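Long-range contacts in alpha-1,3-glucanase (Streptomyces thermodiastaticus, PDB 7C7D), which hydrolyses the alpha-1,3-glucosidic linkages of alpha-1,3-glucan as a thermostable glycoside hydrolase of family GH87: residues A201-T212 / V239-Y247; D520-V531 / R543-G554. All blocks are in the same frame, centred on the assembly; numbering follows the deposited sequence. Where two conformers were deposited one is given.

Interaction 1 (201-212 with 239-247) and interaction 2 (520-531 with 543-554) lie on opposite sides of the chain's centre in the elongated right-handed beta-helix of this glucanase, their centres 52 Å apart and their nearest atoms about 40 Å apart. They follow one another along the chain, interaction 1 closing before interaction 2 opens. Interaction 1 pairs strand 209-210, at the start of the beta-helix, with strand 238-242; interaction 2 joins successive coils near the far end, where strands 517-527 and 538-550 run in parallel and strands 530-534 and 553-557 are the last two of a second parallel sheet, with 553-557 at its edge. Parallel strand pairing thus runs from one contact to the other through the coils between them.

Interaction 1 (A201-T212 / V239-Y247); sequences AAGQPAGSVSVT and VVWIPPGDY
With CG of Trp-241 turned opposite its own backbone nitrogen (chi1 174°) and the chain of Gln-204 drawn out straight from a chi1 of 171°, the glutamine lies over one face of the indole. Its CB stands 3.5 Å from the centroid of the Trp-241 five-membered ring, a CH-pi contact, and its amide plane is only 10° from that of the ring. A long, flat side chain suits this place, because it can spread its methylenes on the indole and still offer a polar end: NE2 of Gln-204 donates, in the amide plane, to OG of Ser-208 at 3.1 Å. That hydroxyl in turn donates to O of Pro-205, 2.7 Å away, across the type II turn 205-208, where Gly-207 accepts a positive phi. Pro-205 brings CD to 3.3 Å from CE3 of Trp-241, on the same side of the ring plane as the glutamine, toward the rim of the ring. The strands that carry Ser-210 and Trp-241, 209-210 and 238-242, pair in parallel as the opening strands of the pectate lyase-like beta-helix, with helix 225-234 between them in sequence. Val-209 N donates to Val-239 O, Trp-241 N to Val-209 O, and Val-211 N to Trp-241 O at 3.0 Å, nearly straight onto the carbonyl. On the side away from the indole, the compact branched chains of Val-211 and Val-240 cross at about a right angle with their CG1 atoms a tight 3.5 Å apart, and both touch Ala-231 of the helix. Pro-243 sets CG 3.4 Å from OG of Ser-210, whose hydroxyl shares a 2.7 Å hydrogen bond with OG1 of Thr-212.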
ATOM      1  N   ALA A 201      -4.848  -0.949  26.771  1.00 26.73           N
ATOM      2  CA  ALA A 201      -4.732  -2.380  26.535  1.00 26.67           C
ATOM      3  C   ALA A 201      -6.006  -3.091  26.978  1.00 27.03           C
ATOM      4  O   ALA A 201      -6.531  -2.827  28.063  1.00 27.98           O
ATOM      5  CB  ALA A 201      -3.527  -2.933  27.293  1.00 28.43           C
ATOM      6  N   ALA A 202      -6.514  -3.977  26.127  1.00 27.66           N
ATOM      7  CA  ALA A 202      -7.733  -4.705  26.434  1.00 29.96           C
ATOM      8  C   ALA A 202      -7.453  -5.828  27.427  1.00 31.21           C
ATOM      9  O   ALA A 202      -6.322  -6.296  27.576  1.00 30.97           O
ATOM     10  CB  ALA A 202      -8.343  -5.295  25.163  1.00 29.87           C
ATOM     11  N   GLY A 203      -8.515  -6.256  28.121  1.00 32.74           N
ATOM     12  CA  GLY A 203      -8.404  -7.359  29.049  1.00 34.22           C
ATOM     13  C   GLY A 203      -8.656  -8.708  28.399  1.00 34.45           C
ATOM     14  O   GLY A 203      -9.274  -8.810  27.342  1.00 35.29           O
ATOM     15  N   GLN A 204      -8.177  -9.752  29.063  1.00 35.02           N
ATOM     16  CA  GLN A 204      -8.288 -11.099  28.520  1.00 35.31           C
ATOM     17  C   GLN A 204      -9.749 -11.541  28.493  1.00 36.33           C
ATOM     18  O   GLN A 204     -10.429 -11.474  29.523  1.00 37.05           O
ATOM     19  CB  GLN A 204      -7.477 -12.064  29.377  1.00 35.11           C
ATOM     20  CG  GLN A 204      -7.695 -13.513  29.013  1.00 34.78           C
ATOM     21  CD  GLN A 204      -6.744 -14.452  29.722  1.00 35.73           C
ATOM     22  OE1 GLN A 204      -6.020 -14.055  30.634  1.00 37.83           O
ATOM     23  NE2 GLN A 204      -6.736 -15.709  29.297  1.00 34.48           N
ATOM     24  N   PRO A 205     -10.261 -11.995  27.351  1.00 37.14           N
ATOM     25  CA  PRO A 205     -11.649 -12.468  27.301  1.00 37.71           C
ATOM     26  C   PRO A 205     -11.824 -13.734  28.124  1.00 37.55           C
ATOM     27  O   PRO A 205     -10.907 -14.547  28.262  1.00 36.85           O
ATOM     28  CB  PRO A 205     -11.878 -12.752  25.810  1.00 38.29           C
ATOM     29  CG  PRO A 205     -10.735 -12.105  25.089  1.00 38.70           C
ATOM     30  CD  PRO A 205      -9.597 -12.073  26.043  1.00 37.17           C
ATOM     31  N   ALA A 206     -13.024 -13.892  28.675  1.00 38.40           N
ATOM     32  CA  ALA A 206     -13.314 -15.053  29.505  1.00 38.67           C
ATOM     33  C   ALA A 206     -13.243 -16.330  28.678  1.00 37.94           C
ATOM     34  O   ALA A 206     -13.746 -16.393  27.553  1.00 38.65           O
ATOM     35  CB  ALA A 206     -14.703 -14.912  30.126  1.00 39.17           C
ATOM     36  N   GLY A 207     -12.605 -17.353  29.244  1.00 37.90           N
ATOM     37  CA  GLY A 207     -12.492 -18.639  28.592  1.00 37.35           C
ATOM     38  C   GLY A 207     -11.354 -18.770  27.603  1.00 36.17           C
ATOM     39  O   GLY A 207     -11.163 -19.861  27.048  1.00 37.41           O
ATOM     40  N   SER A 208     -10.592 -17.709  27.362  1.00 34.50           N
ATOM     41  CA  SER A 208      -9.495 -17.800  26.415  1.00 31.87           C
ATOM     42  C   SER A 208      -8.289 -18.492  27.051  1.00 30.46           C
ATOM     43  O   SER A 208      -8.142 -18.555  28.276  1.00 31.68           O
ATOM     44  CB  SER A 208      -9.105 -16.413  25.900  1.00 31.14           C
ATOM     45  OG  SER A 208      -8.742 -15.557  26.964  1.00 31.53           O
ATOM     46  N   VAL A 209      -7.428 -19.029  26.190  1.00 28.25           N
ATOM     47  CA  VAL A 209      -6.210 -19.720  26.600  1.00 27.05           C
ATOM     48  C   VAL A 209      -5.046 -18.775  26.351  1.00 25.03           C
ATOM     49  O   VAL A 209      -4.791 -18.389  25.206  1.00 24.35           O
ATOM     50  CB  VAL A 209      -6.021 -21.021  25.804  1.00 27.31           C
ATOM     51  CG1 VAL A 209      -4.689 -21.677  26.160  1.00 27.96           C
ATOM     52  CG2 VAL A 209      -7.182 -21.969  26.044  1.00 27.83           C
ATOM     53  N   SER A 210      -4.331 -18.404  27.407  1.00 25.25           N
ATOM     54  CA  SER A 210      -3.216 -17.475  27.267  1.00 25.17           C
ATOM     55  C   SER A 210      -1.961 -18.198  26.792  1.00 24.00           C
ATOM     56  O   SER A 210      -1.639 -19.289  27.274  1.00 24.45           O
ATOM     57  CB  SER A 210      -2.932 -16.791  28.603  1.00 26.85           C
ATOM     58  OG  SER A 210      -1.758 -16.001  28.521  1.00 29.28           O
ATOM     59  N   VAL A 211      -1.243 -17.573  25.851  1.00 22.47           N
ATOM     60  CA  VAL A 211       0.019 -18.140  25.383  1.00 22.72           C
ATOM     61  C   VAL A 211       1.043 -18.217  26.508  1.00 23.40           C
ATOM     62  O   VAL A 211       1.905 -19.101  26.506  1.00 22.90           O
ATOM     63  CB  VAL A 211       0.575 -17.377  24.160  1.00 21.51           C
ATOM     64  CG1 VAL A 211      -0.352 -17.513  22.976  1.00 21.22           C
ATOM     65  CG2 VAL A 211       0.815 -15.915  24.492  1.00 22.61           C
ATOM     66  N   THR A 212       0.986 -17.293  27.473  1.00 24.80           N
ATOM     67  CA  THR A 212       1.949 -17.340  28.569  1.00 27.05           C
ATOM     68  C   THR A 212       1.697 -18.527  29.487  1.00 28.79           C
ATOM     69  O   THR A 212       2.634 -19.036  30.111  1.00 30.92           O
ATOM     70  CB  THR A 212       1.963 -16.021  29.345  1.00 28.45           C
ATOM     71  OG1 THR A 212       0.645 -15.713  29.811  1.00 30.45           O
ATOM     72  CG2 THR A 212       2.467 -14.892  28.456  1.00 28.13           C
ATOM     73  N   VAL A 239     -10.533 -19.105  21.759  1.00 23.62           N
ATOM     74  CA  VAL A 239      -9.718 -17.902  21.673  1.00 23.01           C
ATOM     75  C   VAL A 239      -8.386 -18.160  22.351  1.00 22.22           C
ATOM     76  O   VAL A 239      -8.345 -18.622  23.498  1.00 23.55           O
ATOM     77  CB  VAL A 239     -10.426 -16.698  22.322  1.00 23.73           C
ATOM     78  CG1 VAL A 239      -9.517 -15.472  22.306  1.00 23.12           C
ATOM     79  CG2 VAL A 239     -11.747 -16.419  21.622  1.00 24.01           C
ATOM     80  N   VAL A 240      -7.304 -17.864  21.640  1.00 21.55           N
ATOM     81  CA  VAL A 240      -5.970 -17.785  22.213  1.00 20.55           C
ATOM     82  C   VAL A 240      -5.688 -16.322  22.523  1.00 20.15           C
ATOM     83  O   VAL A 240      -5.819 -15.455  21.649  1.00 21.17           O
ATOM     84  CB  VAL A 240      -4.919 -18.345  21.242  1.00 21.25           C
ATOM     85  CG1 VAL A 240      -3.539 -18.090  21.784  1.00 22.30           C
ATOM     86  CG2 VAL A 240      -5.137 -19.826  21.023  1.00 22.10           C
ATOM     87  N   TRP A 241      -5.291 -16.054  23.758  1.00 21.16           N
ATOM     88  CA  TRP A 241      -5.030 -14.703  24.230  1.00 21.57           C
ATOM     89  C   TRP A 241      -3.529 -14.450  24.232  1.00 19.96           C
ATOM     90  O   TRP A 241      -2.751 -15.283  24.714  1.00 20.68           O
ATOM     91  CB  TRP A 241      -5.576 -14.545  25.648  1.00 23.69           C
ATOM     92  CG  TRP A 241      -5.248 -13.244  26.299  1.00 26.08           C
ATOM     93  CD1 TRP A 241      -4.470 -13.054  27.405  1.00 27.30           C
ATOM     94  CD2 TRP A 241      -5.709 -11.949  25.906  1.00 26.96           C
ATOM     95  NE1 TRP A 241      -4.416 -11.719  27.723  1.00 28.84           N
ATOM     96  CE2 TRP A 241      -5.166 -11.018  26.816  1.00 27.44           C
ATOM     97  CE3 TRP A 241      -6.522 -11.483  24.867  1.00 27.45           C
ATOM     98  CZ2 TRP A 241      -5.415  -9.649  26.722  1.00 28.75           C
ATOM     99  CZ3 TRP A 241      -6.773 -10.125  24.780  1.00 28.23           C
ATOM    100  CH2 TRP A 241      -6.220  -9.225  25.702  1.00 28.19           C
ATOM    101  N   ILE A 242      -3.132 -13.305  23.688  1.00 19.50           N
ATOM    102  CA  ILE A 242      -1.738 -12.869  23.687  1.00 19.75           C
ATOM    103  C   ILE A 242      -1.645 -11.662  24.614  1.00 19.96           C
ATOM    104  O   ILE A 242      -2.010 -10.546  24.210  1.00 20.56           O
ATOM    105  CB  ILE A 242      -1.261 -12.497  22.274  1.00 18.85           C
ATOM    106  CG1 ILE A 242      -1.499 -13.634  21.273  1.00 19.30           C
ATOM    107  CG2 ILE A 242       0.208 -12.112  22.301  1.00 19.47           C
ATOM    108  CD1 ILE A 242      -1.269 -13.217  19.820  1.00 19.65           C
ATOM    109  N   PRO A 243      -1.178 -11.826  25.849  1.00 21.22           N
ATOM    110  CA  PRO A 243      -1.072 -10.683  26.771  1.00 21.42           C
ATOM    111  C   PRO A 243      -0.088  -9.651  26.252  1.00 21.13           C
ATOM    112  O   PRO A 243       0.755  -9.962  25.398  1.00 21.22           O
ATOM    113  CB  PRO A 243      -0.548 -11.322  28.069  1.00 22.75           C
ATOM    114  CG  PRO A 243      -0.814 -12.788  27.939  1.00 23.23           C
ATOM    115  CD  PRO A 243      -0.753 -13.092  26.472  1.00 21.71           C
ATOM    116  N   PRO A 244      -0.158  -8.415  26.749  1.00 21.83           N
ATOM    117  CA  PRO A 244       0.863  -7.418  26.401  1.00 21.78           C
ATOM    118  C   PRO A 244       2.267  -7.965  26.619  1.00 21.62           C
ATOM    119  O   PRO A 244       2.551  -8.625  27.621  1.00 23.44           O
ATOM    120  CB  PRO A 244       0.561  -6.262  27.359  1.00 22.86           C
ATOM    121  CG  PRO A 244      -0.906  -6.372  27.613  1.00 23.11           C
ATOM    122  CD  PRO A 244      -1.217  -7.848  27.605  1.00 22.48           C
ATOM    123  N   GLY A 245       3.147  -7.689  25.672  1.00 21.19           N
ATOM    124  CA  GLY A 245       4.505  -8.184  25.747  1.00 21.61           C
ATOM    125  C   GLY A 245       5.123  -8.244  24.370  1.00 20.71           C
ATOM    126  O   GLY A 245       4.531  -7.828  23.375  1.00 20.79           O
ATOM    127  N   ASP A 246       6.342  -8.778  24.338  1.00 20.78           N
ATOM    128  CA  ASP A 246       7.087  -8.998  23.107  1.00 21.75           C
ATOM    129  C   ASP A 246       7.386 -10.484  23.006  1.00 21.23           C
ATOM    130  O   ASP A 246       7.917 -11.075  23.951  1.00 23.21           O
ATOM    131  CB  ASP A 246       8.399  -8.209  23.117  1.00 25.14           C
ATOM    132  CG  ASP A 246       8.178  -6.713  23.000  1.00 26.82           C
ATOM    133  OD1 ASP A 246       8.009  -6.209  21.868  1.00 27.16           O
ATOM    134  OD2 ASP A 246       8.169  -6.035  24.048  1.00 29.44           O
ATOM    135  N   TYR A 247       7.044 -11.091  21.874  1.00 19.54           N
ATOM    136  CA  TYR A 247       7.139 -12.536  21.709  1.00 19.13           C
ATOM    137  C   TYR A 247       7.938 -12.845  20.460  1.00 19.05           C
ATOM    138  O   TYR A 247       7.531 -12.479  19.357  1.00 20.62           O
ATOM    139  CB  TYR A 247       5.749 -13.154  21.563  1.00 19.01           C
ATOM    140  CG  TYR A 247       4.842 -12.859  22.719  1.00 18.88           C
ATOM    141  CD1 TYR A 247       4.082 -11.695  22.755  1.00 19.11           C
ATOM    142  CD2 TYR A 247       4.745 -13.745  23.784  1.00 20.26           C
ATOM    143  CE1 TYR A 247       3.253 -11.419  23.822  1.00 19.36           C
ATOM    144  CE2 TYR A 247       3.920 -13.482  24.852  1.00 20.25           C
ATOM    145  CZ  TYR A 247       3.172 -12.318  24.868  1.00 19.74           C
ATOM    146  OH  TYR A 247       2.348 -12.066  25.938  1.00 21.44           O
TER
HETATM  147  O   HOH W   1     -11.226 -20.437  24.276  1.00 48.34           O

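Interaction 2 (D520-V531 / R543-G554); sequences DGAAVKNTGTVV and RNVTATGTGAAG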
ATOM      1  N   ASP A 520     -16.984   7.134 -16.617  1.00 10.87           N
ATOM      2  CA  ASP A 520     -18.184   7.931 -16.383  1.00 11.06           C
ATOM      3  C   ASP A 520     -18.053   8.635 -15.042  1.00 10.41           C
ATOM      4  O   ASP A 520     -18.204   8.008 -13.987  1.00 10.74           O
ATOM      5  CB  ASP A 520     -19.446   7.065 -16.426  1.00 12.76           C
ATOM      6  CG  ASP A 520     -20.725   7.879 -16.351  1.00 15.81           C
ATOM      7  OD1 ASP A 520     -20.704   9.042 -15.901  1.00 13.82           O
ATOM      8  OD2 ASP A 520     -21.779   7.339 -16.750  1.00 22.04           O
ATOM      9  N   GLY A 521     -17.792   9.935 -15.089  1.00 10.48           N
ATOM     10  CA  GLY A 521     -17.743  10.745 -13.895  1.00 10.30           C
ATOM     11  C   GLY A 521     -16.333  10.846 -13.364  1.00 10.78           C
ATOM     12  O   GLY A 521     -15.820   9.886 -12.786  1.00 11.46           O
ATOM     13  N   ALA A 522     -15.682  11.984 -13.565  1.00 10.94           N
ATOM     14  CA  ALA A 522     -14.349  12.160 -13.022  1.00 11.54           C
ATOM     15  C   ALA A 522     -14.106  13.639 -12.792  1.00 11.56           C
ATOM     16  O   ALA A 522     -14.605  14.494 -13.531  1.00 13.37           O
ATOM     17  CB  ALA A 522     -13.267  11.570 -13.936  1.00 12.07           C
ATOM     18  N   ALA A 523     -13.351  13.929 -11.744  1.00 11.93           N
ATOM     19  CA  ALA A 523     -12.855  15.268 -11.449  1.00 12.77           C
ATOM     20  C   ALA A 523     -11.342  15.197 -11.576  1.00 12.22           C
ATOM     21  O   ALA A 523     -10.671  14.584 -10.738  1.00 12.58           O
ATOM     22  CB  ALA A 523     -13.259  15.702 -10.043  1.00 15.62           C
ATOM     23  N   VAL A 524     -10.810  15.790 -12.639  1.00 11.70           N
ATOM     24  CA  VAL A 524      -9.398  15.685 -12.987  1.00 11.94           C
ATOM     25  C   VAL A 524      -8.808  17.081 -12.884  1.00 12.69           C
ATOM     26  O   VAL A 524      -9.279  18.009 -13.545  1.00 15.34           O
ATOM     27  CB  VAL A 524      -9.221  15.107 -14.401  1.00 12.35           C
ATOM     28  CG1 VAL A 524      -7.752  14.985 -14.754  1.00 14.39           C
ATOM     29  CG2 VAL A 524      -9.922  13.751 -14.525  1.00 13.34           C
ATOM     30  N   LYS A 525      -7.785  17.241 -12.060  1.00 12.52           N
ATOM     31  CA  LYS A 525      -7.226  18.557 -11.788  0.50 13.21           C
ATOM     32  C   LYS A 525      -5.708  18.502 -11.836  1.00 12.87           C
ATOM     33  O   LYS A 525      -5.090  17.599 -11.255  1.00 13.70           O
ATOM     34  CB  LYS A 525      -7.676  19.071 -10.416  0.50 15.83           C
ATOM     35  CG  LYS A 525      -9.139  19.482 -10.346  0.50 19.13           C
ATOM     36  CD  LYS A 525      -9.499  20.084  -8.988  0.50 22.94           C
ATOM     37  CE  LYS A 525      -8.341  20.869  -8.386  0.50 25.89           C
ATOM     38  NZ  LYS A 525      -7.561  20.063  -7.399  0.50 27.93           N
ATOM     39  N   ASN A 526      -5.117  19.476 -12.532  1.00 13.13           N
ATOM     40  CA  ASN A 526      -3.667  19.675 -12.565  0.56 14.31           C
ATOM     41  C   ASN A 526      -2.929  18.433 -13.064  1.00 14.24           C
ATOM     42  O   ASN A 526      -2.094  17.846 -12.375  1.00 16.73           O
ATOM     43  CB  ASN A 526      -3.129  20.157 -11.215  0.56 15.69           C
ATOM     44  CG  ASN A 526      -3.779  21.443 -10.757  0.56 18.50           C
ATOM     45  OD1 ASN A 526      -3.876  21.705  -9.560  0.56 22.76           O
ATOM     46  ND2 ASN A 526      -4.228  22.256 -11.710  0.56 17.81           N
ATOM     47  N   THR A 527      -3.247  18.052 -14.291  1.00 13.53           N
ATOM     48  CA  THR A 527      -2.623  16.916 -14.953  1.00 13.39           C
ATOM     49  C   THR A 527      -1.408  17.408 -15.726  1.00 14.23           C
ATOM     50  O   THR A 527      -1.506  18.355 -16.508  1.00 15.48           O
ATOM     51  CB  THR A 527      -3.633  16.283 -15.910  1.00 14.16           C
ATOM     52  OG1 THR A 527      -4.814  15.917 -15.185  1.00 14.33           O
ATOM     53  CG2 THR A 527      -3.063  15.059 -16.582  1.00 15.19           C
ATOM     54  N   GLY A 528      -0.261  16.767 -15.506  1.00 14.33           N
ATOM     55  CA  GLY A 528       0.965  17.246 -16.123  1.00 15.05           C
ATOM     56  C   GLY A 528       0.941  17.190 -17.640  1.00 15.00           C
ATOM     57  O   GLY A 528       1.399  18.120 -18.314  1.00 16.14           O
ATOM     58  N   THR A 529       0.400  16.109 -18.205  1.00 14.27           N
ATOM     59  CA  THR A 529       0.366  15.977 -19.656  1.00 14.30           C
ATOM     60  C   THR A 529      -1.066  15.923 -20.186  1.00 13.67           C
ATOM     61  O   THR A 529      -1.651  16.970 -20.478  1.00 14.68           O
ATOM     62  CB  THR A 529       1.209  14.784 -20.127  1.00 14.80           C
ATOM     63  OG1 THR A 529       0.750  13.586 -19.496  1.00 13.59           O
ATOM     64  CG2 THR A 529       2.688  14.995 -19.786  1.00 17.15           C
ATOM     65  N   VAL A 530      -1.644  14.728 -20.309  1.00 12.30           N
ATOM     66  CA  VAL A 530      -2.927  14.561 -20.983  1.00 12.16           C
ATOM     67  C   VAL A 530      -3.936  13.883 -20.067  1.00 11.52           C
ATOM     68  O   VAL A 530      -3.589  13.059 -19.213  1.00 12.45           O
ATOM     69  CB  VAL A 530      -2.795  13.794 -22.319  1.00 12.86           C
ATOM     70  CG1 VAL A 530      -1.915  14.566 -23.289  1.00 14.65           C
ATOM     71  CG2 VAL A 530      -2.233  12.392 -22.088  1.00 13.63           C
ATOM     72  N   VAL A 531      -5.213  14.215 -20.277  1.00 11.20           N
ATOM     73  CA  VAL A 531      -6.275  13.530 -19.539  1.00 11.30           C
ATOM     74  C   VAL A 531      -6.406  12.078 -19.994  1.00 11.32           C
ATOM     75  O   VAL A 531      -6.616  11.174 -19.174  1.00 11.61           O
ATOM     76  CB  VAL A 531      -7.600  14.312 -19.645  1.00 12.17           C
ATOM     77  CG1 VAL A 531      -8.718  13.561 -18.941  1.00 13.70           C
ATOM     78  CG2 VAL A 531      -7.417  15.694 -19.039  1.00 13.76           C
ATOM     79  N   ARG A 543     -17.774   9.886 -20.396  1.00 11.20           N
ATOM     80  CA  ARG A 543     -18.865  10.779 -20.041  0.54 11.73           C
ATOM     81  C   ARG A 543     -18.537  11.466 -18.725  1.00 10.90           C
ATOM     82  O   ARG A 543     -17.935  10.866 -17.831  1.00 10.91           O
ATOM     83  CB  ARG A 543     -20.188  10.013 -19.816  0.54 16.36           C
ATOM     84  CG  ARG A 543     -20.788   9.331 -21.024  0.54 19.42           C
ATOM     85  CD  ARG A 543     -22.167   8.765 -20.688  0.54 21.52           C
ATOM     86  NE  ARG A 543     -22.107   7.718 -19.671  0.54 23.96           N
ATOM     87  CZ  ARG A 543     -22.030   6.419 -19.944  0.54 25.86           C
ATOM     88  NH1 ARG A 543     -22.005   6.013 -21.205  0.54 26.34           N
ATOM     89  NH2 ARG A 543     -21.976   5.529 -18.961  0.54 26.64           N
ATOM     90  N   ASN A 544     -18.964  12.725 -18.598  1.00 10.32           N
ATOM     91  CA  ASN A 544     -18.960  13.408 -17.309  1.00 10.21           C
ATOM     92  C   ASN A 544     -17.566  13.541 -16.705  1.00  9.76           C
ATOM     93  O   ASN A 544     -17.408  13.521 -15.484  1.00 10.66           O
ATOM     94  CB  ASN A 544     -19.937  12.733 -16.347  1.00 10.74           C
ATOM     95  CG  ASN A 544     -21.311  12.627 -16.949  1.00 10.95           C
ATOM     96  OD1 ASN A 544     -21.799  13.599 -17.536  1.00 11.04           O
ATOM     97  ND2 ASN A 544     -21.931  11.454 -16.856  1.00 11.73           N
ATOM     98  N   VAL A 545     -16.553  13.711 -17.550  1.00 10.56           N
ATOM     99  CA  VAL A 545     -15.188  13.943 -17.093  1.00 10.78           C
ATOM    100  C   VAL A 545     -14.928  15.442 -17.145  1.00 11.24           C
ATOM    101  O   VAL A 545     -14.914  16.039 -18.225  1.00 11.61           O
ATOM    102  CB  VAL A 545     -14.176  13.165 -17.940  1.00 11.83           C
ATOM    103  CG1 VAL A 545     -12.747  13.514 -17.522  1.00 13.32           C
ATOM    104  CG2 VAL A 545     -14.433  11.667 -17.814  1.00 12.82           C
ATOM    105  N   THR A 546     -14.755  16.052 -15.973  1.00 11.82           N
ATOM    106  CA  THR A 546     -14.475  17.480 -15.840  1.00 13.96           C
ATOM    107  C   THR A 546     -12.995  17.651 -15.517  1.00 13.24           C
ATOM    108  O   THR A 546     -12.526  17.155 -14.489  1.00 15.80           O
ATOM    109  CB  THR A 546     -15.307  18.059 -14.694  1.00 18.08           C
ATOM    110  OG1 THR A 546     -16.702  17.812 -14.928  1.00 20.47           O
ATOM    111  CG2 THR A 546     -15.064  19.556 -14.551  1.00 20.67           C
ATOM    112  N   ALA A 547     -12.265  18.361 -16.374  1.00 13.10           N
ATOM    113  CA  ALA A 547     -10.834  18.561 -16.196  1.00 13.27           C
ATOM    114  C   ALA A 547     -10.525  20.044 -16.075  1.00 13.75           C
ATOM    115  O   ALA A 547     -11.130  20.876 -16.765  1.00 15.02           O
ATOM    116  CB  ALA A 547     -10.046  17.983 -17.376  1.00 15.31           C
ATOM    117  N   THR A 548      -9.576  20.374 -15.204  1.00 13.55           N
ATOM    118  CA  THR A 548      -9.012  21.713 -15.129  1.00 14.82           C
ATOM    119  C   THR A 548      -7.499  21.576 -15.003  1.00 14.71           C
ATOM    120  O   THR A 548      -6.996  20.568 -14.503  1.00 14.80           O
ATOM    121  CB  THR A 548      -9.552  22.511 -13.931  1.00 19.65           C
ATOM    122  OG1 THR A 548      -9.268  21.815 -12.712  1.00 20.95           O
ATOM    123  CG2 THR A 548     -11.059  22.708 -14.046  1.00 22.36           C
ATOM    124  N   GLY A 549      -6.774  22.590 -15.461  1.00 15.27           N
ATOM    125  CA  GLY A 549      -5.324  22.571 -15.310  1.00 15.27           C
ATOM    126  C   GLY A 549      -4.619  21.465 -16.069  1.00 15.86           C
ATOM    127  O   GLY A 549      -3.686  20.846 -15.542  1.00 18.66           O
ATOM    128  N   THR A 550      -5.035  21.203 -17.297  1.00 16.84           N
ATOM    129  CA  THR A 550      -4.402  20.164 -18.101  1.00 17.29           C
ATOM    130  C   THR A 550      -3.181  20.747 -18.800  1.00 17.87           C
ATOM    131  O   THR A 550      -3.287  21.750 -19.511  1.00 19.31           O
ATOM    132  CB  THR A 550      -5.408  19.626 -19.108  1.00 18.60           C
ATOM    133  OG1 THR A 550      -6.529  19.093 -18.396  1.00 18.37           O
ATOM    134  CG2 THR A 550      -4.793  18.537 -19.968  1.00 20.39           C
ATOM    135  N   GLY A 551      -2.023  20.113 -18.609  1.00 17.22           N
ATOM    136  CA  GLY A 551      -0.776  20.737 -19.016  1.00 18.09           C
ATOM    137  C   GLY A 551      -0.532  20.715 -20.513  1.00 17.80           C
ATOM    138  O   GLY A 551      -0.064  21.704 -21.082  1.00 20.62           O
ATOM    139  N   ALA A 552      -0.817  19.590 -21.170  1.00 16.23           N
ATOM    140  CA  ALA A 552      -0.443  19.429 -22.575  1.00 16.59           C
ATOM    141  C   ALA A 552      -1.630  19.361 -23.525  1.00 16.01           C
ATOM    142  O   ALA A 552      -1.659  20.101 -24.510  1.00 18.63           O
ATOM    143  CB  ALA A 552       0.476  18.212 -22.766  1.00 17.67           C
ATOM    144  N   ALA A 553      -2.600  18.485 -23.271  1.00 14.74           N
ATOM    145  CA  ALA A 553      -3.747  18.326 -24.157  1.00 14.05           C
ATOM    146  C   ALA A 553      -4.780  17.445 -23.470  1.00 13.04           C
ATOM    147  O   ALA A 553      -4.476  16.729 -22.514  1.00 13.83           O
ATOM    148  CB  ALA A 553      -3.354  17.679 -25.488  1.00 15.90           C
ATOM    149  N   GLY A 554      -6.007  17.477 -23.991  1.00 12.20           N
ATOM    150  CA  GLY A 554      -7.014  16.550 -23.501  1.00 12.48           C
ATOM    151  C   GLY A 554      -6.669  15.103 -23.808  1.00 12.31           C
ATOM    152  O   GLY A 554      -6.697  14.244 -22.918  1.00 12.47           O
TER
HETATM  153  O   HOH W   2      -6.265  18.155 -15.769  1.00 15.95           O
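Two successive coils of the parallel beta-helix stack here in register, strand 520-527 on strand 545-548, their axes 4.7 Å apart and their directions 18° from parallel. At one end, in the conformer given, Arg-543 forms a salt bridge with Asp-520: the guanidinium comes side-on, NH2 at 2.9 Å and NE at 3.0 Å from the single oxygen OD2, which lies at the edge of the guanidinium, near its plane, while the two flat groups stand 79° apart. OD1 of Asp-520 accepts from ND2 of Asn-544 at 2.9 Å, so both carboxylate oxygens have partners in this conformer. Gly-521 has a positive phi, at which a CB would be pushed against O of Asp-520. Alanine and valine suit the buried, apolar interior: CB of Ala-522 packs on the methyls of Val-545, and CB of Val-524 faces CB of Ala-547 at 4.2 Å. At the corner, one water joins OG1 of Thr-527, OG1 of Thr-550 and O of Thr-548, linking the coils through matching threonines. Beyond the turn, CG2 of Val-531 reaches back to CB of Ala-547 at 3.9 Å. Parallel coils stacked in register around an apolar interior are typical of the pectate lyase-like right-handed beta-helix.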